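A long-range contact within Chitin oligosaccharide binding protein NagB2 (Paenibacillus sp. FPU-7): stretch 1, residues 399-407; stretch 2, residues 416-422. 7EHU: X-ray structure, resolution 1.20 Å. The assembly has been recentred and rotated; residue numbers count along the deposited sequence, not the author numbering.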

ATOM      1  N   THR A 399      11.010  -8.773  -9.258  1.00 12.21           N
ATOM      2  CA  THR A 399      11.898  -8.399 -10.350  1.00 13.18           C
ATOM      3  C   THR A 399      11.778  -6.912 -10.667  1.00 12.60           C
ATOM      4  O   THR A 399      12.787  -6.251 -10.951  1.00 13.78           O
ATOM      5  CB  THR A 399      11.586  -9.254 -11.576  1.00 15.19           C
ATOM      6  OG1 THR A 399      11.765 -10.639 -11.257  1.00 15.91           O
ATOM      7  CG2 THR A 399      12.508  -8.918 -12.734  1.00 16.25           C
ATOM      8  N   LEU A 400      10.561  -6.355 -10.638  1.00 11.59           N
ATOM      9  CA  LEU A 400      10.434  -4.919 -10.884  1.00 11.60           C
ATOM     10  C   LEU A 400      11.135  -4.114  -9.798  1.00 11.05           C
ATOM     11  O   LEU A 400      11.788  -3.108 -10.089  1.00 11.67           O
ATOM     12  CB  LEU A 400       8.974  -4.498 -10.999  1.00 11.88           C
ATOM     13  CG  LEU A 400       8.766  -3.049 -11.432  1.00 12.52           C
ATOM     14  CD1 LEU A 400       9.306  -2.787 -12.842  1.00 12.88           C
ATOM     15  CD2 LEU A 400       7.304  -2.664 -11.348  1.00 13.62           C
ATOM     16  N   GLU A 401      11.004  -4.530  -8.534  1.00 11.21           N
ATOM     17  CA  GLU A 401      11.694  -3.854  -7.433  1.00 11.40           C
ATOM     18  C   GLU A 401      13.194  -3.775  -7.685  1.00 11.94           C
ATOM     19  O   GLU A 401      13.804  -2.703  -7.570  1.00 13.07           O
ATOM     20  CB  GLU A 401      11.422  -4.586  -6.115  1.00 11.31           C
ATOM     21  CG  GLU A 401      10.001  -4.481  -5.671  1.00 10.71           C
ATOM     22  CD  GLU A 401       9.635  -5.397  -4.519  1.00 12.12           C
ATOM     23  OE1 GLU A 401      10.528  -6.095  -3.968  1.00 14.34           O
ATOM     24  OE2 GLU A 401       8.447  -5.425  -4.152  1.00 11.57           O
ATOM     25  N   GLN A 402      13.809  -4.913  -8.002  1.00 12.62           N
ATOM     26  CA  GLN A 402      15.236  -4.913  -8.318  1.00 14.29           C
ATOM     27  C   GLN A 402      15.532  -4.027  -9.513  1.00 13.74           C
ATOM     28  O   GLN A 402      16.547  -3.313  -9.537  1.00 14.77           O
ATOM     29  CB  GLN A 402      15.685  -6.336  -8.674  1.00 18.09           C
ATOM     30  CG  GLN A 402      15.704  -7.348  -7.550  1.00 24.48           C
ATOM     31  CD  GLN A 402      16.400  -6.859  -6.298  1.00 29.90           C
ATOM     32  OE1 GLN A 402      15.769  -6.679  -5.260  1.00 32.73           O
ATOM     33  NE2 GLN A 402      17.714  -6.663  -6.384  1.00 31.43           N
ATOM     34  N   SER A 403      14.697  -4.130 -10.552  1.00 13.82           N
ATOM     35  CA  SER A 403      14.951  -3.411 -11.796  1.00 14.79           C
ATOM     36  C   SER A 403      14.873  -1.904 -11.615  1.00 14.48           C
ATOM     37  O   SER A 403      15.689  -1.173 -12.188  1.00 15.77           O
ATOM     38  CB  SER A 403      14.010  -3.879 -12.911  1.00 16.96           C
ATOM     39  OG  SER A 403      14.115  -5.282 -13.129  1.00 17.57           O
ATOM     40  N   VAL A 404      13.902  -1.410 -10.832  1.00 13.80           N
ATOM     41  CA  VAL A 404      13.802   0.041 -10.670  1.00 13.90           C
ATOM     42  C   VAL A 404      14.942   0.564  -9.804  1.00 14.95           C
ATOM     43  O   VAL A 404      15.404   1.691  -9.990  1.00 15.38           O
ATOM     44  CB  VAL A 404      12.428   0.523 -10.158  1.00 14.15           C
ATOM     45  CG1 VAL A 404      11.312   0.212 -11.163  1.00 14.60           C
ATOM     46  CG2 VAL A 404      12.090  -0.016  -8.748  1.00 12.87           C
ATOM     47  N   GLN A 405      15.441  -0.242  -8.871  1.00 14.14           N
ATOM     48  CA  GLN A 405      16.637   0.152  -8.138  1.00 15.12           C
ATOM     49  C   GLN A 405      17.827   0.248  -9.085  1.00 16.48           C
ATOM     50  O   GLN A 405      18.610   1.208  -9.021  1.00 18.04           O
ATOM     51  CB  GLN A 405      16.897  -0.845  -7.009  1.00 14.89           C
ATOM     52  CG  GLN A 405      15.935  -0.721  -5.834  1.00 14.93           C
ATOM     53  CD  GLN A 405      16.133  -1.803  -4.802  1.00 14.99           C
ATOM     54  OE1 GLN A 405      16.491  -2.936  -5.125  1.00 16.10           O
ATOM     55  NE2 GLN A 405      15.924  -1.461  -3.542  1.00 15.65           N
ATOM     56  N   GLU A 406      17.956  -0.723  -9.994  1.00 17.15           N
ATOM     57  CA  GLU A 406      19.009  -0.695 -11.005  1.00 18.22           C
ATOM     58  C   GLU A 406      18.832   0.476 -11.957  1.00 18.67           C
ATOM     59  O   GLU A 406      19.816   1.109 -12.346  1.00 19.62           O
ATOM     60  CB  GLU A 406      18.999  -2.020 -11.768  1.00 19.66           C
ATOM     61  CG  GLU A 406      19.444  -3.180 -10.912  1.00 20.70           C
ATOM     62  CD  GLU A 406      19.175  -4.541 -11.531  1.00 23.41           C
ATOM     63  OE1 GLU A 406      19.346  -5.545 -10.821  1.00 25.88           O
ATOM     64  OE2 GLU A 406      18.759  -4.610 -12.702  1.00 25.13           O
ATOM     65  N   LEU A 407      17.590   0.771 -12.354  1.00 18.82           N
ATOM     66  CA  LEU A 407      17.330   1.933 -13.198  1.00 18.86           C
ATOM     67  C   LEU A 407      17.807   3.214 -12.524  1.00 19.09           C
ATOM     68  O   LEU A 407      18.497   4.036 -13.141  1.00 20.97           O
ATOM     69  CB  LEU A 407      15.831   2.011 -13.493  1.00 18.90           C
ATOM     70  CG  LEU A 407      15.349   3.177 -14.366  1.00 20.38           C
ATOM     71  CD1 LEU A 407      15.952   3.127 -15.744  1.00 22.48           C
ATOM     72  CD2 LEU A 407      13.831   3.202 -14.473  1.00 22.28           C
ATOM     73  N   LYS A 416      16.131  -1.554 -21.369  1.00 20.68           N
ATOM     74  CA  LYS A 416      16.543  -2.859 -20.868  1.00 20.80           C
ATOM     75  C   LYS A 416      15.658  -3.292 -19.705  1.00 19.12           C
ATOM     76  O   LYS A 416      15.402  -4.493 -19.533  1.00 19.48           O
ATOM     77  CB  LYS A 416      18.023  -2.809 -20.472  1.00 23.73           C
ATOM     78  CG  LYS A 416      18.992  -2.558 -21.629  1.00 27.34           C
ATOM     79  CD  LYS A 416      19.018  -3.686 -22.627  1.00 31.30           C
ATOM     80  CE  LYS A 416      20.433  -3.901 -23.152  1.00 34.31           C
ATOM     81  NZ  LYS A 416      20.417  -4.356 -24.564  1.00 36.09           N
ATOM     82  N   LEU A 417      15.159  -2.338 -18.914  1.00 17.65           N
ATOM     83  CA  LEU A 417      14.230  -2.691 -17.847  1.00 16.45           C
ATOM     84  C   LEU A 417      12.982  -3.366 -18.409  1.00 15.74           C
ATOM     85  O   LEU A 417      12.575  -4.430 -17.930  1.00 15.90           O
ATOM     86  CB  LEU A 417      13.854  -1.448 -17.037  1.00 16.60           C
ATOM     87  CG  LEU A 417      12.870  -1.694 -15.879  1.00 16.60           C
ATOM     88  CD1 LEU A 417      13.174  -0.781 -14.699  1.00 16.47           C
ATOM     89  CD2 LEU A 417      11.435  -1.545 -16.316  1.00 15.89           C
ATOM     90  N   VAL A 418      12.346  -2.760 -19.416  1.00 16.27           N
ATOM     91  CA  VAL A 418      11.092  -3.343 -19.883  1.00 16.36           C
ATOM     92  C   VAL A 418      11.352  -4.685 -20.567  1.00 16.70           C
ATOM     93  O   VAL A 418      10.511  -5.586 -20.508  1.00 16.29           O
ATOM     94  CB  VAL A 418      10.260  -2.375 -20.752  1.00 17.02           C
ATOM     95  CG1 VAL A 418       9.768  -1.157 -19.926  1.00 16.66           C
ATOM     96  CG2 VAL A 418      11.034  -1.913 -21.999  1.00 18.62           C
ATOM     97  N   GLU A 419      12.515  -4.847 -21.214  1.00 18.23           N
ATOM     98  CA  GLU A 419      12.873  -6.134 -21.812  1.00 19.85           C
ATOM     99  C   GLU A 419      12.999  -7.213 -20.737  1.00 18.24           C
ATOM    100  O   GLU A 419      12.465  -8.325 -20.879  1.00 19.06           O
ATOM    101  CB  GLU A 419      14.183  -5.985 -22.612  1.00 22.80           C
ATOM    102  CG  GLU A 419      14.750  -7.271 -23.207  1.00 27.14           C
ATOM    103  CD  GLU A 419      16.172  -7.125 -23.774  1.00 31.51           C
ATOM    104  OE1 GLU A 419      17.101  -6.699 -23.051  1.00 32.43           O
ATOM    105  OE2 GLU A 419      16.363  -7.452 -24.959  1.00 34.55           O
ATOM    106  N   LYS A 420      13.706  -6.893 -19.649  1.00 18.22           N
ATOM    107  CA  LYS A 420      13.858  -7.825 -18.536  1.00 18.68           C
ATOM    108  C   LYS A 420      12.506  -8.153 -17.913  1.00 17.55           C
ATOM    109  O   LYS A 420      12.219  -9.314 -17.597  1.00 18.42           O
ATOM    110  CB  LYS A 420      14.813  -7.198 -17.513  1.00 20.62           C
ATOM    111  CG  LYS A 420      15.125  -7.995 -16.251  1.00 23.99           C
ATOM    112  CD  LYS A 420      16.042  -7.167 -15.335  1.00 26.19           C
ATOM    113  CE  LYS A 420      16.198  -7.760 -13.937  1.00 27.86           C
ATOM    114  NZ  LYS A 420      16.678  -6.749 -12.912  1.00 29.15           N
ATOM    115  N   MET A 421      11.647  -7.150 -17.769  1.00 16.21           N
ATOM    116  CA  MET A 421      10.331  -7.368 -17.177  1.00 14.62           C
ATOM    117  C   MET A 421       9.471  -8.256 -18.048  1.00 14.61           C
ATOM    118  O   MET A 421       8.779  -9.141 -17.542  1.00 14.67           O
ATOM    119  CB  MET A 421       9.650  -6.031 -16.934  1.00 14.24           C
ATOM    120  CG  MET A 421      10.170  -5.230 -15.774  1.00 14.00           C
ATOM    121  SD  MET A 421      10.308  -6.178 -14.215  1.00 14.14           S
ATOM    122  CE  MET A 421       8.724  -6.785 -13.991  1.00 15.21           C
ATOM    123  N   GLN A 422       9.501  -8.057 -19.361  1.00 15.63           N
ATOM    124  CA  GLN A 422       8.666  -8.912 -20.200  1.00 16.21           C
ATOM    125  C   GLN A 422       9.198 -10.342 -20.237  1.00 16.61           C
ATOM    126  O   GLN A 422       8.410 -11.291 -20.328  1.00 16.53           O
ATOM    127  CB  GLN A 422       8.532  -8.347 -21.615  1.00 17.39           C
ATOM    128  CG  GLN A 422       7.426  -9.017 -22.438  1.00 17.76           C
ATOM    129  CD  GLN A 422       6.075  -8.974 -21.732  1.00 17.84           C
ATOM    130  OE1 GLN A 422       5.731  -7.979 -21.105  1.00 18.43           O
ATOM    131  NE2 GLN A 422       5.310 -10.054 -21.824  1.00 18.20           N
TER

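Two helical segments, 399-407 and 416-422, pack nearly antiparallel (167° between their N-to-C directions, axes 10.2 Å apart at closest approach) and bury 404 Å² between them. Three residues of the second helix, L417, K420 and M421, carry its whole side of the contact. L417 is a knob in a hole formed by L400, S403, V404 and L407. L417 CD1 lies 3.6 Å from S403 O, 4.0 Å from L407 CB and 4.1 Å from V404 CG1, while L417 CD2 approaches L400 CD1 at 4.3 Å; the backbones come close here, with S403 CA and L417 CA 6.1 Å apart. K420 is fully extended, all four chi angles t, and its ammonium reaches the flank of the first helix, between S403 and E406. K420 NZ donates to S403 OG at 3.0 Å and to E406 OE2 at 3.0 Å, the latter also a salt bridge. S403 OG in turn donates to T399 O, 2.7 Å away, one turn back, so the hydroxyl links the lysine to the helix backbone. M421 starts out sideways, but its m, m, m rotamer brings the thioether nearer: M421 SD sits 3.6 Å from L400 CA and 3.8 Å from T399 CG2, and M421 CE packs 3.8 Å from L400 CB.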